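Local coordinates for protein alternansucrase (Leuconostoc mesenteroides, PDB 6HVG) that belongs to glycoside hydrolase family 70, large multidomain proteins built round a (beta/alpha)8 barrel, and holds a calcium ion, at residues A[660-663]-A[664-667]; A[851-854]-A[855-859]. All blocks are in the same frame, centred on the assembly; numbering follows the deposited sequence.

Contact 1: residues A[660-663]-A[664-667]; sequences DWNG and KDPQ
Swung trans to its own main-chain nitrogen (chi1 -168°), the carboxamide of Asn662 brings OD1 to the N-H of Lys664 at 2.8 Å, its side chain lying alongside that of the lysine. The donor lies in the plane of the amide on a lone pair, and the bond is fairly straight, 164° at the hydrogen. The main-chain oxygen of the same asparagine accepts from Asp665 N at 3.0 Å and closes a type I turn. Asp665, with CG turned beside its own N, reaches back to Asp660. The two side chains pass in opposite directions with their carboxylates only 12° from parallel: Asp665 OD2 lies 3.2 Å from Asp660 CB, and Asp660 OD2 is 3.3 Å from Asp665 CB. Their like-charged ends stay 4.3 Å apart, OD2 to OD2. Asp660 is fixed from strand 678-679, where Met679 N and Thr678 OG1 bond to its two oxygens. An Asx turn merged with a type I beta turn is a familiar way to start a helix; this one leads from barrel strand 657-658 into helix 665-671.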
loop_
_atom_site.group_PDB
_atom_site.type_symbol
_atom_site.label_atom_id
_atom_site.label_comp_id
_atom_site.label_asym_id
_atom_site.label_seq_id
_atom_site.Cartn_x
_atom_site.Cartn_y
_atom_site.Cartn_z
ATOM N N ASP A 660 -0.917 -17.831 2.541
ATOM C CA ASP A 660 -0.031 -18.022 1.398
ATOM C C ASP A 660 -0.699 -17.569 0.093
ATOM O O ASP A 660 -1.333 -18.355 -0.584
ATOM C CB ASP A 660 0.408 -19.480 1.315
ATOM C CG ASP A 660 -0.745 -20.445 1.024
ATOM O OD1 ASP A 660 -1.901 -20.178 1.468
ATOM O OD2 ASP A 660 -0.482 -21.487 0.358
ATOM N N TRP A 661 -0.528 -16.293 -0.252
ATOM C CA TRP A 661 -1.313 -15.675 -1.307
ATOM C C TRP A 661 -0.879 -16.044 -2.730
ATOM O O TRP A 661 -1.712 -16.036 -3.626
ATOM C CB TRP A 661 -1.309 -14.161 -1.159
ATOM C CG TRP A 661 -2.017 -13.632 0.012
ATOM C CD1 TRP A 661 -1.461 -13.126 1.139
ATOM C CD2 TRP A 661 -3.434 -13.538 0.191
ATOM N NE1 TRP A 661 -2.442 -12.710 2.022
ATOM C CE2 TRP A 661 -3.664 -12.953 1.459
ATOM C CE3 TRP A 661 -4.533 -13.889 -0.594
ATOM C CZ2 TRP A 661 -4.939 -12.721 1.954
ATOM C CZ3 TRP A 661 -5.796 -13.640 -0.100
ATOM C CH2 TRP A 661 -5.988 -13.067 1.158
ATOM N N ASN A 662 0.394 -16.385 -2.945
ATOM C CA ASN A 662 0.868 -16.654 -4.307
ATOM C C ASN A 662 0.137 -17.832 -4.920
ATOM O O ASN A 662 -0.061 -18.845 -4.274
ATOM C CB ASN A 662 2.371 -16.932 -4.353
ATOM C CG ASN A 662 2.922 -16.917 -5.774
ATOM O OD1 ASN A 662 2.715 -17.847 -6.550
ATOM N ND2 ASN A 662 3.636 -15.868 -6.112
ATOM N N GLY A 663 -0.245 -17.682 -6.180
ATOM C CA GLY A 663 -1.021 -18.675 -6.892
ATOM C C GLY A 663 -0.295 -19.986 -7.096
ATOM O O GLY A 663 -0.943 -20.970 -7.429
ATOM N N LYS A 664 1.029 -20.011 -6.908
ATOM C CA LYS A 664 1.799 -21.242 -7.008
ATOM C C LYS A 664 2.177 -21.861 -5.635
ATOM O O LYS A 664 2.864 -22.887 -5.595
ATOM C CB LYS A 664 3.066 -20.997 -7.817
ATOM C CG LYS A 664 2.882 -20.973 -9.325
ATOM C CD LYS A 664 4.187 -20.618 -10.056
ATOM C CE LYS A 664 5.334 -21.572 -9.679
ATOM N NZ LYS A 664 6.610 -21.416 -10.442
ATOM N N ASP A 665 1.728 -21.258 -4.536
ATOM C CA ASP A 665 2.000 -21.780 -3.203
ATOM C C ASP A 665 1.287 -23.130 -2.905
ATOM O O ASP A 665 1.859 -24.016 -2.291
ATOM C CB ASP A 665 1.600 -20.748 -2.128
ATOM C CG ASP A 665 2.629 -19.631 -1.940
ATOM O OD1 ASP A 665 3.707 -19.722 -2.547
ATOM O OD2 ASP A 665 2.351 -18.675 -1.157
ATOM N N PRO A 666 0.029 -23.282 -3.320
ATOM C CA PRO A 666 -0.629 -24.566 -3.104
ATOM C C PRO A 666 0.191 -25.766 -3.525
ATOM O O PRO A 666 0.278 -26.718 -2.788
ATOM C CB PRO A 666 -1.873 -24.456 -3.975
ATOM C CG PRO A 666 -2.231 -23.025 -3.862
ATOM C CD PRO A 666 -0.903 -22.296 -3.880
ATOM N N GLN A 667 0.805 -25.700 -4.696
ATOM C CA GLN A 667 1.544 -26.826 -5.259
ATOM C C GLN A 667 2.872 -27.014 -4.541
ATOM O O GLN A 667 3.297 -28.148 -4.339
ATOM C CB GLN A 667 1.787 -26.629 -6.762
ATOM C CG GLN A 667 0.544 -26.709 -7.649
ATOM C CD GLN A 667 -0.442 -25.534 -7.475
ATOM O OE1 GLN A 667 -0.046 -24.399 -7.174
ATOM N NE2 GLN A 667 -1.737 -25.829 -7.600
#

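Contact 2: residues A[851-854]-A[855-859]; sequences LKAR and IKYVS
Arg854 meets Val858 four residues further on, and Ala853 and Ile855 flank the arginine in sequence. The arginine runs out fully extended from CG to NE, and it is the aliphatic root that does the touching: CG packs 3.8 Å from Val858 CB, and the two side chains cross obliquely. Val858 N also bonds to Arg854 O at 3.2 Å. At the far end of the arginine, NH2 hydrogen-bonds to Asp1041 O, and NE more weakly to Leu815 O. Ala853 serves Tyr857 twice. Its oxygen takes Tyr857 N at 2.8 Å, and its CB lies 4.0 Å from CD2 of the ring. The phenol turns an edge to this alanine, whose CA lies in the ring plane, and CB of Lys856 lies above one face, toward the rim. Ile855 has CG1 beside its own nitrogen (chi1 -64°), which carries that branch back along the helix to 3.7 Å from Leu851 O. Its N-H makes only a weak bond to Lys852 O, which also receives a weak one from Lys856 N. The contact therefore joins main-chain bonds with apolar contacts of Arg854 CG and Ala853 CB, while the arginine's charged end is bonded outside the two segments.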
loop_
_atom_site.group_PDB
_atom_site.type_symbol
_atom_site.label_atom_id
_atom_site.label_comp_id
_atom_site.label_asym_id
_atom_site.label_seq_id
_atom_site.Cartn_x
_atom_site.Cartn_y
_atom_site.Cartn_z
ATOM N N LEU A 851 -24.490 -23.914 9.020
ATOM C CA LEU A 851 -23.453 -24.530 9.849
ATOM C C LEU A 851 -23.954 -25.750 10.597
ATOM O O LEU A 851 -23.246 -26.755 10.665
ATOM C CB LEU A 851 -22.865 -23.517 10.837
ATOM C CG LEU A 851 -21.782 -22.632 10.226
ATOM C CD1 LEU A 851 -21.557 -21.389 11.070
ATOM C CD2 LEU A 851 -20.491 -23.413 10.047
ATOM N N LYS A 852 -25.162 -25.657 11.142
ATOM C CA LYS A 852 -25.809 -26.790 11.838
ATOM C C LYS A 852 -26.253 -27.884 10.876
ATOM O O LYS A 852 -26.158 -29.086 11.184
ATOM C CB LYS A 852 -26.986 -26.299 12.674
ATOM C CG LYS A 852 -26.543 -25.502 13.885
ATOM C CD LYS A 852 -27.689 -25.032 14.767
ATOM C CE LYS A 852 -28.258 -23.718 14.265
ATOM N NZ LYS A 852 -29.327 -23.135 15.125
ATOM N N ALA A 853 -26.717 -27.462 9.705
ATOM C CA ALA A 853 -27.086 -28.382 8.633
ATOM C C ALA A 853 -25.865 -29.140 8.126
ATOM O O ALA A 853 -25.969 -30.303 7.701
ATOM C CB ALA A 853 -27.732 -27.615 7.488
ATOM N N ARG A 854 -24.702 -28.487 8.162
ATOM C CA ARG A 854 -23.472 -29.110 7.698
ATOM C C ARG A 854 -23.122 -30.308 8.573
ATOM O O ARG A 854 -22.669 -31.332 8.069
ATOM C CB ARG A 854 -22.327 -28.102 7.668
ATOM C CG ARG A 854 -21.056 -28.588 6.972
ATOM C CD ARG A 854 -19.948 -27.521 6.971
ATOM N NE ARG A 854 -18.811 -27.930 6.140
ATOM C CZ ARG A 854 -17.757 -28.635 6.566
ATOM N NH1 ARG A 854 -17.629 -29.013 7.841
ATOM N NH2 ARG A 854 -16.802 -28.967 5.717
ATOM N N ILE A 855 -23.338 -30.185 9.879
ATOM C CA ILE A 855 -23.094 -31.285 10.799
ATOM C C ILE A 855 -24.027 -32.481 10.497
ATOM O O ILE A 855 -23.591 -33.623 10.523
ATOM C CB ILE A 855 -23.335 -30.817 12.252
ATOM C CG1 ILE A 855 -22.338 -29.720 12.636
ATOM C CG2 ILE A 855 -23.299 -32.008 13.213
ATOM C CD1 ILE A 855 -22.617 -29.029 13.957
ATOM N N LYS A 856 -25.312 -32.198 10.255
ATOM C CA LYS A 856 -26.345 -33.218 10.034
ATOM C C LYS A 856 -26.278 -33.904 8.673
ATOM O O LYS A 856 -26.480 -35.119 8.573
ATOM C CB LYS A 856 -27.738 -32.587 10.144
ATOM C CG LYS A 856 -28.301 -32.464 11.546
ATOM C CD LYS A 856 -29.671 -31.795 11.521
ATOM C CE LYS A 856 -30.615 -32.367 12.563
ATOM N NZ LYS A 856 -30.128 -32.168 13.952
ATOM N N TYR A 857 -26.056 -33.123 7.616
ATOM C CA TYR A 857 -26.279 -33.638 6.270
ATOM C C TYR A 857 -25.064 -33.713 5.343
ATOM O O TYR A 857 -25.068 -34.492 4.394
ATOM C CB TYR A 857 -27.350 -32.811 5.568
ATOM C CG TYR A 857 -28.615 -32.582 6.364
ATOM C CD1 TYR A 857 -29.643 -33.520 6.357
ATOM C CD2 TYR A 857 -28.793 -31.431 7.092
ATOM C CE1 TYR A 857 -30.816 -33.291 7.050
ATOM C CE2 TYR A 857 -29.948 -31.208 7.802
ATOM C CZ TYR A 857 -30.973 -32.138 7.769
ATOM O OH TYR A 857 -32.115 -31.936 8.493
ATOM N N VAL A 858 -24.024 -32.918 5.586
ATOM C CA VAL A 858 -22.955 -32.772 4.603
ATOM C C VAL A 858 -21.934 -33.903 4.659
ATOM O O VAL A 858 -21.061 -33.927 5.513
ATOM C CB VAL A 858 -22.291 -31.403 4.709
ATOM C CG1 VAL A 858 -21.098 -31.297 3.775
ATOM C CG2 VAL A 858 -23.314 -30.325 4.374
ATOM N N SER A 859 -22.079 -34.858 3.741
ATOM C CA SER A 859 -21.078 -35.909 3.535
ATOM C C SER A 859 -21.247 -36.538 2.166
ATOM O O SER A 859 -22.210 -36.232 1.463
ATOM C CB SER A 859 -21.161 -36.990 4.610
ATOM O OG SER A 859 -20.000 -37.830 4.558
#

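Overall arrangement
Both contacts are local and partly buried, and they lie about 18 Å apart at their nearest atoms, in different elements of the chain. Contact 1, at the beginning of a barrel helix, has its centre about 21 Å from the chain's centre; that of contact 2 is about 40 Å from it, in the last turns of helix 844-857, whose Ala853 and Tyr857 pack on strands of an antiparallel sheet. Their chemistry differs accordingly. At 660-667 an asparagine side chain joins a main-chain bond in forming the turn, beside two close carboxylates; 851-859 has main-chain bonds and apolar contacts without a side-chain acceptor. In each, a buried charged side chain, Asp660 or Arg854, finds polar partners beyond its own segments.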